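Local coordinates for SIR4-interacting protein SIF2 (Saccharomyces cerevisiae, PDB 1R5M) that antagonizes telomeric silencing in yeast and serves as a WD-repeat subunit of the Set3C transcriptional corepressor complex, at residues L132-K137 / V155-D160; V221-K226 / S251-N256; A295-D300 / W315-N320. All coordinates share one frame; numbering follows the deposited sequence.

Contact 1 of 3, residues L132-K137 / V155-D160; sequences LRLWNK and VKWNKD
Leu134 meets Trp157 at the rim of the indole, not over its face: methyl CD1 lies near the ring plane, 3.5 Å from CH2 and 3.7 Å from CZ2 of Trp157. The leucine reaches that far because its CG is anti to the backbone N (chi1 176°), which carries CD1 out toward the benzo end of the tryptophan. A second, purely aliphatic pair lies two residues earlier on each strand. There CD2 of Leu132 touches CG2 of Val155 at 4.1 Å, the two side chains running alongside each other and pointing opposite ways. These contacts join neighbouring blades of the WD40 beta-propeller, strand 132-136 being the third of its blade and strand 152-157 the first of the next. Val124, on the second strand (122-127) of the same blade as Leu132, also packs against Leu132, Leu134 and Trp157, so the indole sits against the preceding blade over several residues. While the four side chains meet through carbon, the indole NE1 of Trp157 is satisfied by Ala115 O of the preceding blade. Beyond the strand end Asn158 ND2 makes a weak bond of 3.1 Å to Asp160 OD1, and Asn158 OD1 accepts from Thr162 N and His163 N.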
loop_
_atom_site.group_PDB
_atom_site.type_symbol
_atom_site.label_atom_id
_atom_site.label_comp_id
_atom_site.label_asym_id
_atom_site.label_seq_id
_atom_site.Cartn_x
_atom_site.Cartn_y
_atom_site.Cartn_z
ATOM N N LEU A 132 14.869 -2.567 10.253
ATOM C CA LEU A 132 14.382 -1.379 9.570
ATOM C C LEU A 132 15.541 -0.388 9.533
ATOM O O LEU A 132 16.314 -0.297 10.489
ATOM C CB LEU A 132 13.227 -0.735 10.345
ATOM C CG LEU A 132 11.920 -1.507 10.520
ATOM C CD1 LEU A 132 11.079 -0.817 11.593
ATOM C CD2 LEU A 132 11.166 -1.568 9.202
ATOM N N ARG A 133 15.678 0.328 8.423
ATOM C CA ARG A 133 16.700 1.361 8.297
ATOM C C ARG A 133 16.019 2.618 7.781
ATOM O O ARG A 133 15.086 2.545 6.968
ATOM C CB ARG A 133 17.838 0.925 7.367
ATOM C CG ARG A 133 18.761 -0.069 8.052
ATOM C CD ARG A 133 19.937 -0.556 7.214
ATOM N NE ARG A 133 20.687 -1.488 8.051
ATOM C CZ ARG A 133 21.890 -1.252 8.564
ATOM N NH1 ARG A 133 22.532 -0.119 8.312
ATOM N NH2 ARG A 133 22.413 -2.124 9.413
ATOM N N LEU A 134 16.469 3.761 8.290
ATOM C CA LEU A 134 15.924 5.064 7.933
ATOM C C LEU A 134 16.957 5.811 7.107
ATOM O O LEU A 134 18.122 5.902 7.501
ATOM C CB LEU A 134 15.611 5.853 9.207
ATOM C CG LEU A 134 15.115 7.285 9.031
ATOM C CD1 LEU A 134 13.732 7.277 8.387
ATOM C CD2 LEU A 134 15.069 7.971 10.381
ATOM N N TRP A 135 16.523 6.354 5.975
ATOM C CA TRP A 135 17.424 7.062 5.068
ATOM C C TRP A 135 16.878 8.409 4.613
ATOM O O TRP A 135 15.671 8.640 4.629
ATOM C CB TRP A 135 17.669 6.226 3.804
ATOM C CG TRP A 135 17.801 4.744 4.017
ATOM C CD1 TRP A 135 16.790 3.846 4.238
ATOM C CD2 TRP A 135 19.014 3.984 3.997
ATOM N NE1 TRP A 135 17.302 2.575 4.354
ATOM C CE2 TRP A 135 18.664 2.630 4.211
ATOM C CE3 TRP A 135 20.363 4.315 3.818
ATOM C CZ2 TRP A 135 19.617 1.608 4.250
ATOM C CZ3 TRP A 135 21.312 3.298 3.858
ATOM C CH2 TRP A 135 20.932 1.961 4.072
ATOM N N ASN A 136 17.780 9.294 4.194
ATOM C CA ASN A 136 17.370 10.585 3.662
ATOM C C ASN A 136 17.130 10.346 2.168
ATOM O O ASN A 136 17.636 9.374 1.608
ATOM C CB ASN A 136 18.467 11.635 3.862
ATOM C CG ASN A 136 18.149 12.948 3.164
ATOM O OD1 ASN A 136 18.675 13.241 2.080
ATOM N ND2 ASN A 136 17.275 13.740 3.770
ATOM N N LYS A 137 16.364 11.223 1.525
ATOM C CA LYS A 137 16.056 11.063 0.104
ATOM C C LYS A 137 17.270 11.049 -0.821
ATOM O O LYS A 137 17.161 10.633 -1.979
ATOM C CB LYS A 137 15.076 12.148 -0.353
ATOM C CG LYS A 137 15.613 13.569 -0.255
ATOM C CD LYS A 137 14.621 14.563 -0.837
ATOM C CE LYS A 137 15.098 15.996 -0.644
ATOM N NZ LYS A 137 16.409 16.236 -1.305
ATOM N N VAL A 155 4.577 -0.332 7.268
ATOM C CA VAL A 155 5.246 0.770 7.957
ATOM C C VAL A 155 4.464 2.029 7.608
ATOM O O VAL A 155 4.296 2.352 6.431
ATOM C CB VAL A 155 6.704 0.962 7.490
ATOM C CG1 VAL A 155 7.295 2.216 8.138
ATOM C CG2 VAL A 155 7.533 -0.254 7.863
ATOM N N LYS A 156 3.973 2.727 8.628
ATOM C CA LYS A 156 3.199 3.947 8.413
ATOM C C LYS A 156 3.782 5.105 9.222
ATOM O O LYS A 156 4.067 4.962 10.412
ATOM C CB LYS A 156 1.731 3.735 8.815
ATOM C CG LYS A 156 0.969 2.688 7.992
ATOM C CD LYS A 156 0.757 3.148 6.559
ATOM C CE LYS A 156 -0.092 2.158 5.750
ATOM N NZ LYS A 156 -1.523 2.082 6.176
ATOM N N TRP A 157 3.954 6.245 8.559
ATOM C CA TRP A 157 4.481 7.455 9.188
ATOM C C TRP A 157 3.341 8.315 9.709
ATOM O O TRP A 157 2.276 8.375 9.093
ATOM C CB TRP A 157 5.232 8.316 8.175
ATOM C CG TRP A 157 6.551 7.816 7.725
ATOM C CD1 TRP A 157 6.797 6.860 6.784
ATOM C CD2 TRP A 157 7.823 8.315 8.137
ATOM N NE1 TRP A 157 8.152 6.741 6.574
ATOM C CE2 TRP A 157 8.805 7.624 7.394
ATOM C CE3 TRP A 157 8.231 9.286 9.062
ATOM C CZ2 TRP A 157 10.172 7.874 7.544
ATOM C CZ3 TRP A 157 9.591 9.536 9.213
ATOM C CH2 TRP A 157 10.545 8.831 8.456
ATOM N N ASN A 158 3.563 9.003 10.824
ATOM C CA ASN A 158 2.523 9.881 11.339
ATOM C C ASN A 158 2.643 11.223 10.617
ATOM O O ASN A 158 3.587 11.442 9.854
ATOM C CB ASN A 158 2.634 10.030 12.866
ATOM C CG ASN A 158 3.717 10.993 13.297
ATOM O OD1 ASN A 158 4.757 11.116 12.654
ATOM N ND2 ASN A 158 3.480 11.672 14.415
ATOM N N LYS A 159 1.677 12.103 10.857
ATOM C CA LYS A 159 1.600 13.412 10.215
ATOM C C LYS A 159 2.872 14.261 10.146
ATOM O O LYS A 159 3.283 14.675 9.062
ATOM C CB LYS A 159 0.484 14.229 10.877
ATOM C CG LYS A 159 0.178 15.554 10.194
ATOM C CD LYS A 159 -0.396 15.338 8.804
ATOM C CE LYS A 159 -0.695 16.660 8.111
ATOM N NZ LYS A 159 -1.223 16.449 6.733
ATOM N N ASP A 160 3.492 14.524 11.290
ATOM C CA ASP A 160 4.688 15.365 11.305
ATOM C C ASP A 160 6.032 14.674 11.081
ATOM O O ASP A 160 7.081 15.310 11.191
ATOM C CB ASP A 160 4.741 16.177 12.600
ATOM C CG ASP A 160 4.502 15.331 13.828
ATOM O OD1 ASP A 160 5.084 14.232 13.915
ATOM O OD2 ASP A 160 3.736 15.771 14.711
#

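Contact 2 of 3, residues V221-K226 / S251-N256; sequences VIPGPK and SVLEFN
One methyl group, CD1 of Leu253, does nearly all the touching here, reaching out from its strand to cross the side chain of Val221 obliquely. It stands 4.0 Å from CG2 of Val221 and equally close to the carbonyl O of Val221, so the leucine tip rests partly on side chain and partly on backbone. Two residues on from Val221, ring carbon CD of Pro223 lies 4.3 Å from CD1 of Leu253, which also skirts the main chain of Ile222, whose own side chain points the other way. Leu253 gains this reach by holding CG anti to its carbonyl carbon (chi1 -74°), with CD1 anti to CA (chi2 171°). On the opposing side, the branch of Val221 that meets it, CG2, sits between the backbone N and the carbonyl carbon. Strand 221-223 and strand 251-256 run antiparallel, their directions 172° apart, yet their axes stay 8.8 Å from each other, too far for backbone pairing. They belong to adjacent propeller blades, the second strand of one facing the innermost strand of the next. A classic beta bulge sets Ser251 and Val252 opposite Ala265. Since the side chains meet through carbon, apart from CD1's approach to a backbone carbonyl, this patch rests on shape and dispersion, while directional links lie alongside: Asp211 OD2 accepts from Leu253 N and Glu213 OE2 from Phe255 N.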
loop_
_atom_site.group_PDB
_atom_site.type_symbol
_atom_site.label_atom_id
_atom_site.label_comp_id
_atom_site.label_asym_id
_atom_site.label_seq_id
_atom_site.Cartn_x
_atom_site.Cartn_y
_atom_site.Cartn_z
ATOM N N VAL A 221 -4.305 2.665 14.697
ATOM C CA VAL A 221 -5.062 1.423 14.777
ATOM C C VAL A 221 -4.259 0.244 14.236
ATOM O O VAL A 221 -3.484 0.386 13.286
ATOM C CB VAL A 221 -6.394 1.517 13.994
ATOM C CG1 VAL A 221 -7.319 2.543 14.643
ATOM C CG2 VAL A 221 -6.121 1.891 12.542
ATOM N N ILE A 222 -4.437 -0.916 14.860
ATOM C CA ILE A 222 -3.747 -2.126 14.437
ATOM C C ILE A 222 -4.684 -3.323 14.579
ATOM O O ILE A 222 -5.595 -3.318 15.407
ATOM C CB ILE A 222 -2.463 -2.384 15.270
ATOM C CG1 ILE A 222 -2.827 -2.769 16.701
ATOM C CG2 ILE A 222 -1.584 -1.136 15.278
ATOM C CD1 ILE A 222 -1.617 -3.119 17.556
ATOM N N PRO A 223 -4.482 -4.362 13.759
ATOM C CA PRO A 223 -5.328 -5.555 13.818
ATOM C C PRO A 223 -5.245 -6.260 15.166
ATOM O O PRO A 223 -4.160 -6.417 15.729
ATOM C CB PRO A 223 -4.776 -6.426 12.692
ATOM C CG PRO A 223 -4.224 -5.432 11.724
ATOM C CD PRO A 223 -3.530 -4.451 12.639
ATOM N N GLY A 224 -6.399 -6.677 15.673
ATOM C CA GLY A 224 -6.457 -7.386 16.936
ATOM C C GLY A 224 -7.019 -8.774 16.690
ATOM O O GLY A 224 -7.267 -9.147 15.544
ATOM N N PRO A 225 -7.234 -9.570 17.745
ATOM C CA PRO A 225 -7.774 -10.920 17.567
ATOM C C PRO A 225 -9.184 -10.962 16.973
ATOM O O PRO A 225 -9.965 -10.022 17.116
ATOM C CB PRO A 225 -7.744 -11.492 18.983
ATOM C CG PRO A 225 -6.596 -10.772 19.616
ATOM C CD PRO A 225 -6.811 -9.355 19.137
ATOM N N LYS A 226 -9.486 -12.066 16.298
ATOM C CA LYS A 226 -10.800 -12.301 15.704
ATOM C C LYS A 226 -11.374 -11.174 14.846
ATOM O O LYS A 226 -12.573 -10.893 14.910
ATOM C CB LYS A 226 -11.801 -12.644 16.810
ATOM C CG LYS A 226 -11.363 -13.772 17.733
ATOM C CD LYS A 226 -12.371 -13.965 18.857
ATOM C CE LYS A 226 -11.936 -15.056 19.821
ATOM N NZ LYS A 226 -12.914 -15.228 20.932
ATOM N N SER A 251 -6.925 -6.741 6.122
ATOM C CA SER A 251 -6.018 -6.580 4.988
ATOM C C SER A 251 -5.699 -5.134 4.627
ATOM O O SER A 251 -4.671 -4.859 4.006
ATOM C CB SER A 251 -6.609 -7.281 3.763
ATOM O OG SER A 251 -7.890 -6.754 3.453
ATOM N N VAL A 252 -6.577 -4.214 5.013
ATOM C CA VAL A 252 -6.385 -2.806 4.686
ATOM C C VAL A 252 -6.905 -1.882 5.778
ATOM O O VAL A 252 -7.970 -2.116 6.339
ATOM C CB VAL A 252 -7.152 -2.417 3.393
ATOM C CG1 VAL A 252 -6.870 -0.960 3.031
ATOM C CG2 VAL A 252 -6.775 -3.351 2.248
ATOM N N LEU A 253 -6.142 -0.831 6.059
ATOM C CA LEU A 253 -6.537 0.193 7.022
ATOM C C LEU A 253 -6.092 1.520 6.412
ATOM O O LEU A 253 -4.896 1.774 6.259
ATOM C CB LEU A 253 -5.874 -0.032 8.386
ATOM C CG LEU A 253 -6.454 -1.202 9.188
ATOM C CD1 LEU A 253 -5.582 -1.468 10.395
ATOM C CD2 LEU A 253 -7.885 -0.886 9.622
ATOM N N GLU A 254 -7.070 2.342 6.041
ATOM C CA GLU A 254 -6.819 3.640 5.421
ATOM C C GLU A 254 -7.673 4.730 6.050
ATOM O O GLU A 254 -8.906 4.694 5.977
ATOM C CB GLU A 254 -7.126 3.580 3.921
ATOM C CG GLU A 254 -6.174 2.721 3.100
ATOM C CD GLU A 254 -4.808 3.360 2.927
ATOM O OE1 GLU A 254 -4.640 4.531 3.329
ATOM O OE2 GLU A 254 -3.908 2.691 2.381
ATOM N N PHE A 255 -7.014 5.707 6.663
ATOM C CA PHE A 255 -7.720 6.808 7.300
ATOM C C PHE A 255 -7.780 8.019 6.376
ATOM O O PHE A 255 -6.790 8.373 5.733
ATOM C CB PHE A 255 -7.018 7.200 8.605
ATOM C CG PHE A 255 -7.736 8.265 9.385
ATOM C CD1 PHE A 255 -8.943 7.988 10.022
ATOM C CD2 PHE A 255 -7.203 9.547 9.486
ATOM C CE1 PHE A 255 -9.611 8.974 10.753
ATOM C CE2 PHE A 255 -7.862 10.538 10.213
ATOM C CZ PHE A 255 -9.066 10.250 10.846
ATOM N N ASN A 256 -8.951 8.642 6.312
ATOM C CA ASN A 256 -9.170 9.833 5.497
ATOM C C ASN A 256 -9.145 11.002 6.487
ATOM O O ASN A 256 -10.040 11.144 7.320
ATOM C CB ASN A 256 -10.525 9.707 4.782
ATOM C CG ASN A 256 -10.848 10.897 3.893
ATOM O OD1 ASN A 256 -11.413 10.736 2.807
ATOM N ND2 ASN A 256 -10.517 12.093 4.355
#

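Contact 3 of 3, residues A295-D300 / W315-N320; sequences ASWVGD and WSLKQN
Within a single blade, the indole of Trp297 and the isobutyl group of Leu317 come together across strand 302-307, which lies between strand 292-298, carrying Trp297, and strand 311-316, leading into Leu317. The tight part is small: CD2 of Leu317 approaches the indole at its edge, near the ring plane, 3.8 Å from CZ3 and 3.9 Å from CH2 of Trp297, with the two side chains crossing at about a right angle. Both also press on the preceding blade, through Leu261 and Ile273. Toward the surface the contact thins out. The carbonyl O of Asp300, which accepts a hydrogen bond from Asn259 ND2, lies a loose 4.4 Å from CD2 of Leu317. Past strand 311-316 the chain turns in an ST motif in which Gln319 N donates to Ser316 OG at 3.0 Å and 152°. The bond from Asn320 N to Leu317 O is weak. Leu317, the residue after Ser316, points its side chain toward Trp297, while Lys318, Gln319 and Asn320 are exposed. The chemistry thus differs by side: dispersion at the indole edge, whose NE1 separately bonds Glu254 O of the preceding blade, and a local backbone-to-hydroxyl bond shaping the solvent-side turn.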
loop_
_atom_site.group_PDB
_atom_site.type_symbol
_atom_site.label_atom_id
_atom_site.label_comp_id
_atom_site.label_asym_id
_atom_site.label_seq_id
_atom_site.Cartn_x
_atom_site.Cartn_y
_atom_site.Cartn_z
ATOM N N ALA A 295 -7.758 -1.597 -0.997
ATOM C CA ALA A 295 -8.890 -0.678 -0.935
ATOM C C ALA A 295 -8.364 0.725 -0.674
ATOM O O ALA A 295 -7.372 0.904 0.036
ATOM C CB ALA A 295 -9.863 -1.092 0.165
ATOM N N SER A 296 -9.034 1.716 -1.251
ATOM C CA SER A 296 -8.628 3.108 -1.106
ATOM C C SER A 296 -9.814 4.047 -1.070
ATOM O O SER A 296 -10.908 3.723 -1.538
ATOM C CB SER A 296 -7.759 3.549 -2.295
ATOM O OG SER A 296 -6.558 2.815 -2.400
ATOM N N TRP A 297 -9.578 5.231 -0.521
ATOM C CA TRP A 297 -10.590 6.261 -0.503
ATOM C C TRP A 297 -10.568 6.891 -1.885
ATOM O O TRP A 297 -9.512 6.998 -2.513
ATOM C CB TRP A 297 -10.256 7.345 0.527
ATOM C CG TRP A 297 -10.618 6.977 1.908
ATOM C CD1 TRP A 297 -9.795 6.467 2.869
ATOM C CD2 TRP A 297 -11.921 7.041 2.483
ATOM N NE1 TRP A 297 -10.510 6.207 4.012
ATOM C CE2 TRP A 297 -11.821 6.549 3.802
ATOM C CE3 TRP A 297 -13.170 7.467 2.011
ATOM C CZ2 TRP A 297 -12.924 6.468 4.658
ATOM C CZ3 TRP A 297 -14.270 7.388 2.861
ATOM C CH2 TRP A 297 -14.137 6.890 4.172
ATOM N N VAL A 298 -11.741 7.282 -2.363
ATOM C CA VAL A 298 -11.866 7.963 -3.645
ATOM C C VAL A 298 -12.586 9.233 -3.220
ATOM O O VAL A 298 -13.815 9.280 -3.143
ATOM C CB VAL A 298 -12.725 7.167 -4.643
ATOM C CG1 VAL A 298 -12.879 7.956 -5.934
ATOM C CG2 VAL A 298 -12.072 5.816 -4.927
ATOM N N GLY A 299 -11.808 10.264 -2.917
ATOM C CA GLY A 299 -12.414 11.491 -2.441
ATOM C C GLY A 299 -12.879 11.233 -1.019
ATOM O O GLY A 299 -12.301 10.404 -0.307
ATOM N N ASP A 300 -13.943 11.911 -0.609
ATOM C CA ASP A 300 -14.463 11.767 0.744
ATOM C C ASP A 300 -15.785 11.013 0.840
ATOM O O ASP A 300 -16.217 10.674 1.939
ATOM C CB ASP A 300 -14.654 13.152 1.367
ATOM C CG ASP A 300 -13.363 13.936 1.463
ATOM O OD1 ASP A 300 -13.434 15.185 1.504
ATOM O OD2 ASP A 300 -12.280 13.313 1.506
ATOM N N TRP A 315 -17.745 2.011 -4.236
ATOM C CA TRP A 315 -18.868 2.125 -3.312
ATOM C C TRP A 315 -19.188 3.564 -2.927
ATOM O O TRP A 315 -18.291 4.389 -2.789
ATOM C CB TRP A 315 -18.563 1.332 -2.036
ATOM C CG TRP A 315 -17.948 -0.033 -2.266
ATOM C CD1 TRP A 315 -16.624 -0.320 -2.465
ATOM C CD2 TRP A 315 -18.634 -1.287 -2.273
ATOM N NE1 TRP A 315 -16.446 -1.683 -2.586
ATOM C CE2 TRP A 315 -17.665 -2.297 -2.473
ATOM C CE3 TRP A 315 -19.978 -1.658 -2.129
ATOM C CZ2 TRP A 315 -17.999 -3.654 -2.528
ATOM C CZ3 TRP A 315 -20.308 -3.005 -2.186
ATOM C CH2 TRP A 315 -19.323 -3.985 -2.383
ATOM N N SER A 316 -20.476 3.845 -2.740
ATOM C CA SER A 316 -20.939 5.175 -2.355
ATOM C C SER A 316 -21.347 5.221 -0.886
ATOM O O SER A 316 -22.199 4.448 -0.448
ATOM C CB SER A 316 -22.139 5.584 -3.214
ATOM O OG SER A 316 -22.792 6.728 -2.680
ATOM N N LEU A 317 -20.736 6.116 -0.117
ATOM C CA LEU A 317 -21.102 6.250 1.290
ATOM C C LEU A 317 -22.419 7.017 1.409
ATOM O O LEU A 317 -23.246 6.712 2.266
ATOM C CB LEU A 317 -20.007 6.983 2.076
ATOM C CG LEU A 317 -18.864 6.114 2.612
ATOM C CD1 LEU A 317 -18.047 5.540 1.460
ATOM C CD2 LEU A 317 -17.983 6.955 3.524
ATOM N N LYS A 318 -22.619 7.999 0.532
ATOM C CA LYS A 318 -23.833 8.807 0.564
ATOM C C LYS A 318 -25.090 8.008 0.255
ATOM O O LYS A 318 -26.149 8.278 0.818
ATOM C CB LYS A 318 -23.710 9.982 -0.413
ATOM C CG LYS A 318 -22.670 11.006 0.021
ATOM C CD LYS A 318 -22.348 12.011 -1.069
ATOM C CE LYS A 318 -23.496 12.957 -1.348
ATOM N NZ LYS A 318 -23.085 13.978 -2.361
ATOM N N GLN A 319 -24.973 7.020 -0.628
ATOM C CA GLN A 319 -26.123 6.204 -1.006
ATOM C C GLN A 319 -26.081 4.793 -0.425
ATOM O O GLN A 319 -27.011 4.007 -0.633
ATOM C CB GLN A 319 -26.226 6.110 -2.532
ATOM C CG GLN A 319 -26.317 7.449 -3.245
ATOM C CD GLN A 319 -27.381 8.354 -2.659
ATOM O OE1 GLN A 319 -28.524 7.940 -2.459
ATOM N NE2 GLN A 319 -27.012 9.599 -2.385
ATOM N N ASN A 320 -25.012 4.475 0.301
ATOM C CA ASN A 320 -24.838 3.153 0.900
ATOM C C ASN A 320 -25.096 2.055 -0.126
ATOM O O ASN A 320 -25.951 1.188 0.068
ATOM C CB ASN A 320 -25.776 2.971 2.099
ATOM C CG ASN A 320 -25.665 1.589 2.716
ATOM O OD1 ASN A 320 -24.579 1.014 2.775
ATOM N ND2 ASN A 320 -26.789 1.049 3.180
#

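Contacts 1 and 2 each bridge two blades, whereas contact 3 lies inside one, and together they follow the propeller round its ring. The centres of contacts 1 and 2 are about 19 Å apart and those of contacts 2 and 3 about 17 Å; contacts 1 and 3, about 28 Å apart between centres, do not touch. Lys156 NZ forms salt bridges with Asp211 and Glu213, the carboxylates that accept from contact 2's inner strand, and itself packs 3.4 Å from Leu253 O. Trp297 NE1 lies 3.0 Å from Glu254 O, a probable hydrogen bond. Trp214 to Lys156 repeats this tie between successive innermost strands, as does the indole bond of contact 1.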